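Local atomic coordinates of gene activator AphA (Vibrio cholerae, PDB entry 1YG2), a protein that activates virulence genes in the cholera bacterium, probably by binding promoter DNA as a dimer through its winged-helix domain. Residues H5-T9 and A78-W82; L11-T17 and V68-T72; S28-F32 and E150-L154; L118-R123 and W164-D169. All blocks are in the same frame, centred on the assembly; numbering follows the deposited sequence.

Contact 1: H5-T9 and A78-W82; sequences HVILT and ALGEW
The H5 imidazole lies flat on the indole of W82 in an offset stack, the planes only 6° apart and the imidazole centroid 3.8 Å from that of the five-membered indole ring. H5 CB adds a CH-pi contact, 3.5 Å from the centroid of the six-membered ring and almost straight above it, so one histidine side chain covers both halves of the same indole face. W82 CG sits anti to its backbone N (chi1 167°), which swings the indole in beneath the imidazole. L79 packs in with its CD1 branch, which lies 4.1 Å from L8 CB and also touches two oxygens, H5 O and T9 OG1. L8 CD1 also touches A78 CB.

Polar groups are settled by other means, since no direct hydrogen bond joins the two helices. T9 OG1 donates to H5 O at 2.7 Å, and T9 N reaches the same oxygen from the opposite face of its carbonyl plane. A water donates to A78 O at 2.7 Å and is also bonded to H5 NE2. ND1 of H5 is paired with S2 N, while W82 NE1 binds E95 of the second subunit, whose K99 makes a cation-pi contact with the indole. Segments 5-9 and 78-82, on helices 3-13 and 73-84, cross at 119° between directions, a buried crossing within the PadR-like winged-helix domain, beside the dimer partner.

Contact 2: L11-T17 and V68-T72; sequences LSTRDAT and VYSIT
Y69, I71 and L11 have the most surface buried where the end of helix 3-13 and the turn after it meet strand 69-71, a strand of the two-stranded wing of the winged-helix domain. Y69 is held through its backbone: Y69 N donates to A16 O at 2.7 Å, and A16 N donates back to Y69 O at 3.0 Å. These two bonds make a single antiparallel hydrogen-bonded bridge, adding the loop to the edge of strand 69-71, whose other edge pairs with strand 53-55. The tyrosine ring turns its edge to A16 O, which lies near the ring plane.

L11 approaches from the helix. Its CB meets I71 CB at 3.9 Å, and its CD2 branch comes up to Y69 O at 3.6 Å; beyond the contact the same side chain rests on V53. I71 extends CG1 anti to its backbone N (chi1 -166°), which carries CD1 to S12 OG at 3.5 Å, while CG2 faces L11 O. The S12 hydroxyl is itself bonded to L8 O.

D15 lies on the other side of the strand, by V68 and S70; its CB packs against V68 CG1 and Y69 O. A water donates to both L11 O and D15 OD1 and accepts from I71 N, linking helix, loop and strand. S70 OG donates to that same D15 OD1 at 2.6 Å, meeting it from above the carboxylate plane, 43° out of it.

Contact 3: S28-F32 and E150-L154; sequences SIGYF and ERLTL
Y31 lays its ring against L154, whose CD1 stands over one face, 4.2 Å from the ring centroid and 14° off the normal. With CG beside the backbone N and anti to the carbonyl carbon (chi1 -60°), the Y31 ring is directed across at helix 145-177. The opposite face of the tyrosine is covered by S28 CA of its own 3-10 turn, so the ring is sandwiched. At its edge lies T153 OG1, 3.7 Å from Y31 CD1 and in the ring plane.

T153 holds OG1 between its backbone N and carbonyl carbon (chi1 61°), from where it donates to E150 O at 2.6 Å, an oxygen that also accepts from L154 N. This turns the CB and CG2 side of the threonine to F32, with T153 CB 3.7 Å from F32 CD2. The contact thereby joins the PadR-like winged-helix domain, probably the DNA-binding part, through the loop after helix 18-25, to helix 145-177 of the C-terminal domain; M101 of the second subunit packs on T153 and E150.

E150 stretches out beyond CG alongside S28, bringing OE2 to 3.6 Å from S28 OG, while OE1 is bonded to Y137 OH. One water donates to T153 OG1 and weakly to S28 O. A second donates to T153 O at 2.7 Å, with a long, weak bond to Y31 O, which N157 ND2 reaches as well.

Contact 4: L118-R123 and W164-D169; sequences LVEESR and WIQWAD
V119 drops as a knob into a hole formed by W164, I165, A168 and D169. Its two methyls divide the work. CG2 presses on A168 CB at 3.4 Å, tighter than usual for two carbons, and meets W164 CZ3 at 3.9 Å; CG1 faces I165 CG2 at 4.1 Å and the D169 carboxylate. The indole of W164 points the edge of its six-membered ring at helix 118-123, with V119 CA in its plane and L118 CB against CH2. W164 CG is anti to the backbone N (chi1 -174°), carrying the ring across to the other helix.

One turn along, S122 CB touches I165 CG1 at 3.7 Å while S122 OG lies 3.6 Å from W164 CZ3. That hydroxyl is turned back into its own helix and donates to L118 O, which S122 N approaches from the other face of the carbonyl plane; a buried polar atom is thus satisfied without a partner across the contact.

At the rim, R123 and D169 form a salt bridge, NH2 to OD2 at 2.8 Å, with guanidinium and carboxylate nearly coplanar (18°). The individual hydrogen bonds are weak. I165 CG2 underlies one guanidinium face, so the charged end rests on the apolar layer.

Segments 118-123 and 164-169 run roughly antiparallel (152° between their directions), on helices 108-136 and 145-177. F96 of helix 95-101 touches both W164 and L118, and the rings of W164 and H89 of the second subunit meet edge-to-face.

How the contacts relate
Contacts 1 and 2 share helix 3-13 and adjoin along it, I71 reaching the backbone of L8, so the wing strand and helix 73-84 are held to one helix. Contact 4 lies at the other end of the molecule, its centre about 33 Å from that of contact 1. Contact 3 lies between, touching contact 1 through V6 and I29 and sharing helix 145-177 with contact 4. Contacts 1 and 4 are buried helix pairs, one built on a flat aromatic stack, the other on a knob-in-hole with a salt bridge at its rim. Contacts 2 and 3 are partly buried. Water bridges contacts 1, 2 and 3; only contact 2 has backbone pairing. All four touch the second subunit.

Contact 1: H5-T9 and A78-W82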
loop_
_atom_site.group_PDB
_atom_site.type_symbol
_atom_site.label_atom_id
_atom_site.label_comp_id
_atom_site.label_asym_id
_atom_site.label_seq_id
_atom_site.Cartn_x
_atom_site.Cartn_y
_atom_site.Cartn_z
ATOM N N HIS A 5 -3.414 18.216 5.520
ATOM C CA HIS A 5 -4.791 18.179 5.030
ATOM C C HIS A 5 -5.648 17.333 5.965
ATOM O O HIS A 5 -6.834 17.597 6.156
ATOM C CB HIS A 5 -4.851 17.627 3.609
ATOM C CG HIS A 5 -3.947 18.338 2.661
ATOM N ND1 HIS A 5 -2.713 17.836 2.292
ATOM C CD2 HIS A 5 -4.044 19.558 2.081
ATOM C CE1 HIS A 5 -2.092 18.718 1.533
ATOM N NE2 HIS A 5 -2.879 19.775 1.390
ATOM N N VAL A 6 -5.039 16.315 6.549
ATOM C CA VAL A 6 -5.752 15.459 7.481
ATOM C C VAL A 6 -6.141 16.319 8.682
ATOM O O VAL A 6 -7.233 16.188 9.220
ATOM C CB VAL A 6 -4.866 14.281 7.923
ATOM C CG1 VAL A 6 -5.539 13.511 9.068
ATOM C CG2 VAL A 6 -4.619 13.358 6.720
ATOM N N ILE A 7 -5.247 17.224 9.074
ATOM C CA ILE A 7 -5.493 18.127 10.194
ATOM C C ILE A 7 -6.491 19.219 9.797
ATOM O O ILE A 7 -7.385 19.566 10.574
ATOM C CB ILE A 7 -4.185 18.773 10.657
ATOM C CG1 ILE A 7 -3.238 17.685 11.169
ATOM C CG2 ILE A 7 -4.463 19.799 11.737
ATOM C CD1 ILE A 7 -1.814 18.173 11.387
ATOM N N LEU A 8 -6.353 19.759 8.593
ATOM C CA LEU A 8 -7.284 20.791 8.146
ATOM C C LEU A 8 -8.718 20.259 8.123
ATOM O O LEU A 8 -9.671 20.982 8.427
ATOM C CB LEU A 8 -6.889 21.298 6.755
ATOM C CG LEU A 8 -5.614 22.158 6.672
ATOM C CD1 LEU A 8 -5.385 22.652 5.251
ATOM C CD2 LEU A 8 -5.767 23.354 7.582
ATOM N N THR A 9 -8.870 18.992 7.758
ATOM C CA THR A 9 -10.191 18.368 7.692
ATOM C C THR A 9 -10.871 18.432 9.052
ATOM O O THR A 9 -12.049 18.767 9.164
ATOM C CB THR A 9 -10.085 16.894 7.275
ATOM O OG1 THR A 9 -9.400 16.806 6.021
ATOM C CG2 THR A 9 -11.475 16.272 7.150
ATOM N N ALA A 78 -6.617 25.635 0.685
ATOM C CA ALA A 78 -5.664 24.544 0.476
ATOM C C ALA A 78 -6.342 23.174 0.587
ATOM O O ALA A 78 -5.993 22.242 -0.140
ATOM C CB ALA A 78 -4.516 24.639 1.494
ATOM N N LEU A 79 -7.298 23.056 1.504
ATOM C CA LEU A 79 -8.018 21.796 1.691
ATOM C C LEU A 79 -8.816 21.506 0.418
ATOM O O LEU A 79 -8.829 20.381 -0.075
ATOM C CB LEU A 79 -8.963 21.885 2.902
ATOM C CG LEU A 79 -9.770 20.637 3.272
ATOM C CD1 LEU A 79 -8.830 19.500 3.677
ATOM C CD2 LEU A 79 -10.725 20.970 4.412
ATOM N N GLY A 80 -9.476 22.531 -0.114
ATOM C CA GLY A 80 -10.255 22.358 -1.330
ATOM C C GLY A 80 -9.390 21.979 -2.519
ATOM O O GLY A 80 -9.759 21.118 -3.305
ATOM N N GLU A 81 -8.231 22.616 -2.637
ATOM C CA GLU A 81 -7.298 22.364 -3.728
ATOM C C GLU A 81 -6.789 20.932 -3.659
ATOM O O GLU A 81 -6.654 20.249 -4.674
ATOM C CB GLU A 81 -6.135 23.339 -3.607
ATOM C CG GLU A 81 -5.092 23.271 -4.694
ATOM C CD GLU A 81 -4.000 24.315 -4.487
ATOM O OE1 GLU A 81 -4.344 25.508 -4.314
ATOM O OE2 GLU A 81 -2.803 23.948 -4.484
ATOM N N TRP A 82 -6.499 20.488 -2.446
ATOM C CA TRP A 82 -6.020 19.134 -2.220
ATOM C C TRP A 82 -7.095 18.156 -2.676
ATOM O O TRP A 82 -6.832 17.216 -3.427
ATOM C CB TRP A 82 -5.752 18.945 -0.731
ATOM C CG TRP A 82 -5.539 17.537 -0.292
ATOM C CD1 TRP A 82 -4.476 16.733 -0.589
ATOM C CD2 TRP A 82 -6.378 16.787 0.590
ATOM N NE1 TRP A 82 -4.595 15.525 0.067
ATOM C CE2 TRP A 82 -5.754 15.535 0.798
ATOM C CE3 TRP A 82 -7.591 17.055 1.236
ATOM C CZ2 TRP A 82 -6.312 14.546 1.618
ATOM C CZ3 TRP A 82 -8.146 16.071 2.052
ATOM C CH2 TRP A 82 -7.501 14.832 2.238
HETATM O O HOH W 1 -3.419 21.924 -0.877
#

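Contact 2: L11-T17 and V68-T72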
loop_
_atom_site.group_PDB
_atom_site.type_symbol
_atom_site.label_atom_id
_atom_site.label_comp_id
_atom_site.label_asym_id
_atom_site.label_seq_id
_atom_site.Cartn_x
_atom_site.Cartn_y
_atom_site.Cartn_z
ATOM N N LEU A 11 -10.357 20.550 11.506
ATOM C CA LEU A 11 -10.722 21.934 11.764
ATOM C C LEU A 11 -11.812 22.479 10.864
ATOM O O LEU A 11 -12.430 23.484 11.186
ATOM C CB LEU A 11 -9.475 22.827 11.673
ATOM C CG LEU A 11 -8.411 22.511 12.731
ATOM C CD1 LEU A 11 -7.147 23.315 12.475
ATOM C CD2 LEU A 11 -8.974 22.829 14.119
ATOM N N SER A 12 -12.057 21.831 9.736
ATOM C CA SER A 12 -13.094 22.323 8.836
ATOM C C SER A 12 -14.500 22.161 9.407
ATOM O O SER A 12 -15.420 22.862 9.000
ATOM C CB SER A 12 -13.011 21.620 7.482
ATOM O OG SER A 12 -11.815 21.976 6.823
ATOM N N THR A 13 -14.673 21.232 10.338
ATOM C CA THR A 13 -15.986 21.038 10.935
ATOM C C THR A 13 -16.138 21.949 12.155
ATOM O O THR A 13 -17.195 22.541 12.358
ATOM C CB THR A 13 -16.204 19.573 11.349
ATOM O OG1 THR A 13 -15.249 19.206 12.347
ATOM C CG2 THR A 13 -16.028 18.660 10.160
ATOM N N ARG A 14 -15.078 22.080 12.948
ATOM C CA ARG A 14 -15.112 22.935 14.135
ATOM C C ARG A 14 -13.718 23.244 14.666
ATOM O O ARG A 14 -12.767 22.507 14.404
ATOM C CB ARG A 14 -15.924 22.262 15.247
ATOM C CG ARG A 14 -15.461 20.849 15.591
ATOM C CD ARG A 14 -16.219 20.286 16.795
ATOM N NE ARG A 14 -15.966 18.859 17.006
ATOM C CZ ARG A 14 -16.374 18.172 18.073
ATOM N NH1 ARG A 14 -17.057 18.776 19.041
ATOM N NH2 ARG A 14 -16.099 16.875 18.174
ATOM N N ASP A 15 -13.599 24.333 15.420
ATOM C CA ASP A 15 -12.315 24.700 16.002
ATOM C C ASP A 15 -12.003 23.637 17.042
ATOM O O ASP A 15 -12.906 22.967 17.525
ATOM C CB ASP A 15 -12.395 26.073 16.674
ATOM C CG ASP A 15 -12.890 27.156 15.732
ATOM O OD1 ASP A 15 -12.421 27.204 14.578
ATOM O OD2 ASP A 15 -13.742 27.970 16.143
ATOM N N ALA A 16 -10.732 23.467 17.382
ATOM C CA ALA A 16 -10.368 22.464 18.369
ATOM C C ALA A 16 -9.016 22.761 18.981
ATOM O O ALA A 16 -8.163 23.377 18.346
ATOM C CB ALA A 16 -10.350 21.095 17.728
ATOM N N THR A 17 -8.830 22.318 20.219
ATOM C CA THR A 17 -7.575 22.516 20.929
ATOM C C THR A 17 -6.542 21.530 20.395
ATOM O O THR A 17 -6.881 20.588 19.678
ATOM C CB THR A 17 -7.738 22.266 22.440
ATOM O OG1 THR A 17 -8.071 20.890 22.661
ATOM C CG2 THR A 17 -8.847 23.136 23.006
ATOM N N VAL A 68 -7.292 27.206 21.461
ATOM C CA VAL A 68 -8.161 26.714 20.397
ATOM C C VAL A 68 -7.682 27.054 18.984
ATOM O O VAL A 68 -7.536 28.222 18.630
ATOM C CB VAL A 68 -9.593 27.262 20.546
ATOM C CG1 VAL A 68 -10.386 26.976 19.283
ATOM C CG2 VAL A 68 -10.275 26.618 21.742
ATOM N N TYR A 69 -7.446 26.025 18.176
ATOM C CA TYR A 69 -7.011 26.238 16.804
ATOM C C TYR A 69 -8.223 26.395 15.902
ATOM O O TYR A 69 -9.275 25.811 16.152
ATOM C CB TYR A 69 -6.157 25.069 16.314
ATOM C CG TYR A 69 -4.793 25.005 16.950
ATOM C CD1 TYR A 69 -4.563 24.218 18.077
ATOM C CD2 TYR A 69 -3.734 25.752 16.440
ATOM C CE1 TYR A 69 -3.312 24.177 18.677
ATOM C CE2 TYR A 69 -2.480 25.721 17.032
ATOM C CZ TYR A 69 -2.275 24.930 18.150
ATOM O OH TYR A 69 -1.028 24.891 18.742
ATOM N N SER A 70 -8.071 27.188 14.851
ATOM C CA SER A 70 -9.156 27.422 13.914
ATOM C C SER A 70 -8.600 27.457 12.494
ATOM O O SER A 70 -7.488 27.938 12.276
ATOM C CB SER A 70 -9.830 28.755 14.241
ATOM O OG SER A 70 -10.916 28.995 13.372
ATOM N N ILE A 71 -9.361 26.948 11.530
ATOM C CA ILE A 71 -8.900 26.952 10.139
ATOM C C ILE A 71 -9.112 28.341 9.529
ATOM O O ILE A 71 -10.102 29.006 9.838
ATOM C CB ILE A 71 -9.663 25.915 9.293
ATOM C CG1 ILE A 71 -8.939 25.697 7.960
ATOM C CG2 ILE A 71 -11.100 26.381 9.048
ATOM C CD1 ILE A 71 -9.565 24.617 7.089
ATOM N N THR A 72 -8.185 28.789 8.684
ATOM C CA THR A 72 -8.319 30.104 8.049
ATOM C C THR A 72 -8.801 29.932 6.619
ATOM O O THR A 72 -8.883 28.813 6.123
ATOM C CB THR A 72 -6.984 30.856 7.989
ATOM O OG1 THR A 72 -6.066 30.131 7.154
ATOM C CG2 THR A 72 -6.398 31.023 9.385
HETATM O O HOH W 2 -11.555 25.578 12.743
#

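Contact 3: S28-F32 and E150-L154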
loop_
_atom_site.group_PDB
_atom_site.type_symbol
_atom_site.label_atom_id
_atom_site.label_comp_id
_atom_site.label_asym_id
_atom_site.label_seq_id
_atom_site.Cartn_x
_atom_site.Cartn_y
_atom_site.Cartn_z
ATOM N N SER A 28 -10.278 7.583 15.703
ATOM C CA SER A 28 -10.736 7.315 14.341
ATOM C C SER A 28 -9.745 7.639 13.223
ATOM O O SER A 28 -9.657 6.902 12.240
ATOM C CB SER A 28 -12.055 8.049 14.066
ATOM O OG SER A 28 -11.865 9.455 13.990
ATOM N N ILE A 29 -9.004 8.736 13.354
ATOM C CA ILE A 29 -8.045 9.085 12.307
ATOM C C ILE A 29 -6.957 8.016 12.217
ATOM O O ILE A 29 -6.374 7.794 11.153
ATOM C CB ILE A 29 -7.424 10.483 12.547
ATOM C CG1 ILE A 29 -8.510 11.546 12.379
ATOM C CG2 ILE A 29 -6.292 10.736 11.559
ATOM C CD1 ILE A 29 -8.019 12.972 12.468
ATOM N N GLY A 30 -6.704 7.337 13.333
ATOM C CA GLY A 30 -5.709 6.286 13.334
ATOM C C GLY A 30 -6.121 5.098 12.471
ATOM O O GLY A 30 -5.322 4.190 12.243
ATOM N N TYR A 31 -7.360 5.084 11.986
ATOM C CA TYR A 31 -7.807 3.977 11.136
ATOM C C TYR A 31 -7.186 4.091 9.754
ATOM O O TYR A 31 -7.109 3.112 9.028
ATOM C CB TYR A 31 -9.333 3.984 10.958
ATOM C CG TYR A 31 -10.139 3.868 12.227
ATOM C CD1 TYR A 31 -11.422 4.407 12.301
ATOM C CD2 TYR A 31 -9.623 3.236 13.363
ATOM C CE1 TYR A 31 -12.175 4.332 13.473
ATOM C CE2 TYR A 31 -10.370 3.153 14.549
ATOM C CZ TYR A 31 -11.642 3.708 14.593
ATOM O OH TYR A 31 -12.374 3.673 15.755
ATOM N N PHE A 32 -6.738 5.286 9.389
ATOM C CA PHE A 32 -6.187 5.482 8.054
ATOM C C PHE A 32 -4.950 6.366 7.983
ATOM O O PHE A 32 -4.303 6.453 6.942
ATOM C CB PHE A 32 -7.280 6.061 7.152
ATOM C CG PHE A 32 -7.686 7.457 7.524
ATOM C CD1 PHE A 32 -7.029 8.555 6.977
ATOM C CD2 PHE A 32 -8.701 7.678 8.443
ATOM C CE1 PHE A 32 -7.376 9.860 7.344
ATOM C CE2 PHE A 32 -9.055 8.972 8.821
ATOM C CZ PHE A 32 -8.389 10.066 8.268
ATOM N N GLU A 150 -16.276 7.416 9.240
ATOM C CA GLU A 150 -15.267 6.776 10.086
ATOM C C GLU A 150 -15.339 5.272 9.869
ATOM O O GLU A 150 -14.319 4.597 9.696
ATOM C CB GLU A 150 -15.534 7.068 11.565
ATOM C CG GLU A 150 -15.585 8.539 11.931
ATOM C CD GLU A 150 -15.889 8.751 13.406
ATOM O OE1 GLU A 150 -16.550 7.879 14.017
ATOM O OE2 GLU A 150 -15.481 9.795 13.954
ATOM N N ARG A 151 -16.566 4.764 9.880
ATOM C CA ARG A 151 -16.817 3.350 9.685
ATOM C C ARG A 151 -16.162 2.876 8.396
ATOM O O ARG A 151 -15.503 1.842 8.363
ATOM C CB ARG A 151 -18.329 3.081 9.628
ATOM C CG ARG A 151 -18.671 1.624 9.318
ATOM C CD ARG A 151 -20.173 1.354 9.286
ATOM N NE ARG A 151 -20.452 0.018 8.753
ATOM C CZ ARG A 151 -20.589 -0.258 7.462
ATOM N NH1 ARG A 151 -20.488 0.715 6.562
ATOM N NH2 ARG A 151 -20.792 -1.509 7.068
ATOM N N LEU A 152 -16.333 3.640 7.326
ATOM C CA LEU A 152 -15.740 3.252 6.053
ATOM C C LEU A 152 -14.206 3.232 6.100
ATOM O O LEU A 152 -13.584 2.330 5.542
ATOM C CB LEU A 152 -16.245 4.180 4.943
ATOM C CG LEU A 152 -17.724 3.986 4.577
ATOM C CD1 LEU A 152 -18.195 5.128 3.687
ATOM C CD2 LEU A 152 -17.913 2.641 3.877
ATOM N N THR A 153 -13.584 4.206 6.764
ATOM C CA THR A 153 -12.128 4.200 6.837
ATOM C C THR A 153 -11.682 2.983 7.637
ATOM O O THR A 153 -10.666 2.367 7.321
ATOM C CB THR A 153 -11.568 5.465 7.498
ATOM O OG1 THR A 153 -12.052 5.554 8.838
ATOM C CG2 THR A 153 -11.970 6.700 6.701
ATOM N N LEU A 154 -12.446 2.637 8.671
ATOM C CA LEU A 154 -12.115 1.463 9.477
ATOM C C LEU A 154 -12.219 0.224 8.583
ATOM O O LEU A 154 -11.332 -0.632 8.572
ATOM C CB LEU A 154 -13.086 1.323 10.670
ATOM C CG LEU A 154 -12.959 0.032 11.497
ATOM C CD1 LEU A 154 -11.558 -0.086 12.039
ATOM C CD2 LEU A 154 -13.951 0.030 12.646
HETATM O O HOH W 3 -11.853 7.877 10.530
HETATM O O HOH W 4 -8.513 3.298 5.970
#

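Contact 4: L118-R123 and W164-D169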
loop_
_atom_site.group_PDB
_atom_site.type_symbol
_atom_site.label_atom_id
_atom_site.label_comp_id
_atom_site.label_asym_id
_atom_site.label_seq_id
_atom_site.Cartn_x
_atom_site.Cartn_y
_atom_site.Cartn_z
ATOM N N LEU A 118 4.386 -11.623 10.695
ATOM C CA LEU A 118 3.523 -10.509 10.311
ATOM C C LEU A 118 2.071 -10.910 10.051
ATOM O O LEU A 118 1.172 -10.067 10.066
ATOM C CB LEU A 118 4.091 -9.785 9.083
ATOM C CG LEU A 118 5.210 -8.767 9.346
ATOM C CD1 LEU A 118 5.609 -8.098 8.043
ATOM C CD2 LEU A 118 4.737 -7.709 10.336
ATOM N N VAL A 119 1.838 -12.193 9.814
ATOM C CA VAL A 119 0.484 -12.650 9.576
ATOM C C VAL A 119 -0.269 -12.634 10.900
ATOM O O VAL A 119 -1.411 -12.175 10.971
ATOM C CB VAL A 119 0.460 -14.076 8.995
ATOM C CG1 VAL A 119 -0.969 -14.529 8.799
ATOM C CG2 VAL A 119 1.185 -14.104 7.665
ATOM N N GLU A 120 0.382 -13.122 11.950
ATOM C CA GLU A 120 -0.241 -13.163 13.266
ATOM C C GLU A 120 -0.575 -11.767 13.765
ATOM O O GLU A 120 -1.640 -11.547 14.342
ATOM C CB GLU A 120 0.664 -13.890 14.262
ATOM C CG GLU A 120 0.794 -15.380 13.973
ATOM C CD GLU A 120 -0.556 -16.088 13.892
ATOM O OE1 GLU A 120 -1.354 -15.967 14.850
ATOM O OE2 GLU A 120 -0.818 -16.769 12.874
ATOM N N GLU A 121 0.329 -10.821 13.544
ATOM C CA GLU A 121 0.076 -9.451 13.957
ATOM C C GLU A 121 -1.134 -8.955 13.173
ATOM O O GLU A 121 -2.057 -8.368 13.739
ATOM C CB GLU A 121 1.280 -8.572 13.642
ATOM C CG GLU A 121 2.528 -8.921 14.425
ATOM C CD GLU A 121 3.750 -8.201 13.894
ATOM O OE1 GLU A 121 3.681 -6.961 13.744
ATOM O OE2 GLU A 121 4.774 -8.872 13.625
ATOM N N SER A 122 -1.120 -9.201 11.864
ATOM C CA SER A 122 -2.219 -8.789 11.001
ATOM C C SER A 122 -3.518 -9.374 11.524
ATOM O O SER A 122 -4.548 -8.704 11.527
ATOM C CB SER A 122 -1.988 -9.264 9.567
ATOM O OG SER A 122 -0.873 -8.617 8.995
ATOM N N ARG A 123 -3.465 -10.626 11.968
ATOM C CA ARG A 123 -4.649 -11.275 12.506
ATOM C C ARG A 123 -5.115 -10.551 13.750
ATOM O O ARG A 123 -6.310 -10.352 13.941
ATOM C CB ARG A 123 -4.372 -12.740 12.831
ATOM C CG ARG A 123 -4.336 -13.630 11.602
ATOM C CD ARG A 123 -4.665 -15.070 11.957
ATOM N NE ARG A 123 -4.997 -15.862 10.778
ATOM C CZ ARG A 123 -4.099 -16.388 9.951
ATOM N NH1 ARG A 123 -2.807 -16.211 10.175
ATOM N NH2 ARG A 123 -4.494 -17.092 8.899
ATOM N N TRP A 164 -4.668 -9.431 2.554
ATOM C CA TRP A 164 -3.241 -9.706 2.660
ATOM C C TRP A 164 -2.966 -10.992 3.454
ATOM O O TRP A 164 -2.046 -11.753 3.130
ATOM C CB TRP A 164 -2.521 -8.527 3.308
ATOM C CG TRP A 164 -1.046 -8.699 3.297
ATOM C CD1 TRP A 164 -0.176 -8.323 2.308
ATOM C CD2 TRP A 164 -0.258 -9.339 4.306
ATOM N NE1 TRP A 164 1.106 -8.691 2.644
ATOM C CE2 TRP A 164 1.085 -9.315 3.862
ATOM C CE3 TRP A 164 -0.557 -9.932 5.541
ATOM C CZ2 TRP A 164 2.131 -9.862 4.613
ATOM C CZ3 TRP A 164 0.487 -10.476 6.289
ATOM C CH2 TRP A 164 1.816 -10.435 5.821
ATOM N N ILE A 165 -3.768 -11.228 4.490
ATOM C CA ILE A 165 -3.640 -12.435 5.310
ATOM C C ILE A 165 -3.969 -13.650 4.450
ATOM O O ILE A 165 -3.295 -14.676 4.509
ATOM C CB ILE A 165 -4.615 -12.403 6.498
ATOM C CG1 ILE A 165 -4.212 -11.287 7.463
ATOM C CG2 ILE A 165 -4.657 -13.784 7.166
ATOM C CD1 ILE A 165 -5.179 -11.087 8.612
ATOM N N GLN A 166 -5.020 -13.534 3.648
ATOM C CA GLN A 166 -5.393 -14.633 2.762
ATOM C C GLN A 166 -4.205 -14.953 1.840
ATOM O O GLN A 166 -3.875 -16.115 1.609
ATOM C CB GLN A 166 -6.609 -14.229 1.930
ATOM C CG GLN A 166 -7.219 -15.345 1.118
ATOM C CD GLN A 166 -8.427 -14.887 0.305
ATOM O OE1 GLN A 166 -9.357 -14.285 0.836
ATOM N NE2 GLN A 166 -8.414 -15.177 -0.989
ATOM N N TRP A 167 -3.561 -13.912 1.318
ATOM C CA TRP A 167 -2.417 -14.094 0.430
ATOM C C TRP A 167 -1.225 -14.717 1.159
ATOM O O TRP A 167 -0.606 -15.661 0.675
ATOM C CB TRP A 167 -1.977 -12.751 -0.158
ATOM C CG TRP A 167 -0.784 -12.893 -1.031
ATOM C CD1 TRP A 167 -0.725 -13.537 -2.233
ATOM C CD2 TRP A 167 0.544 -12.448 -0.749
ATOM N NE1 TRP A 167 0.561 -13.526 -2.714
ATOM C CE2 TRP A 167 1.364 -12.865 -1.819
ATOM C CE3 TRP A 167 1.131 -11.743 0.316
ATOM C CZ2 TRP A 167 2.735 -12.598 -1.871
ATOM C CZ3 TRP A 167 2.494 -11.475 0.269
ATOM C CH2 TRP A 167 3.283 -11.908 -0.819
ATOM N N ALA A 168 -0.903 -14.160 2.319
ATOM C CA ALA A 168 0.213 -14.637 3.124
ATOM C C ALA A 168 0.077 -16.128 3.408
ATOM O O ALA A 168 1.058 -16.872 3.324
ATOM C CB ALA A 168 0.276 -13.853 4.414
ATOM N N ASP A 169 -1.132 -16.571 3.741
ATOM C CA ASP A 169 -1.346 -17.991 4.004
ATOM C C ASP A 169 -1.060 -18.795 2.745
ATOM O O ASP A 169 -0.465 -19.868 2.812
ATOM C CB ASP A 169 -2.780 -18.273 4.453
ATOM C CG ASP A 169 -3.062 -17.793 5.860
ATOM O OD1 ASP A 169 -2.105 -17.665 6.658
ATOM O OD2 ASP A 169 -4.253 -17.556 6.168
#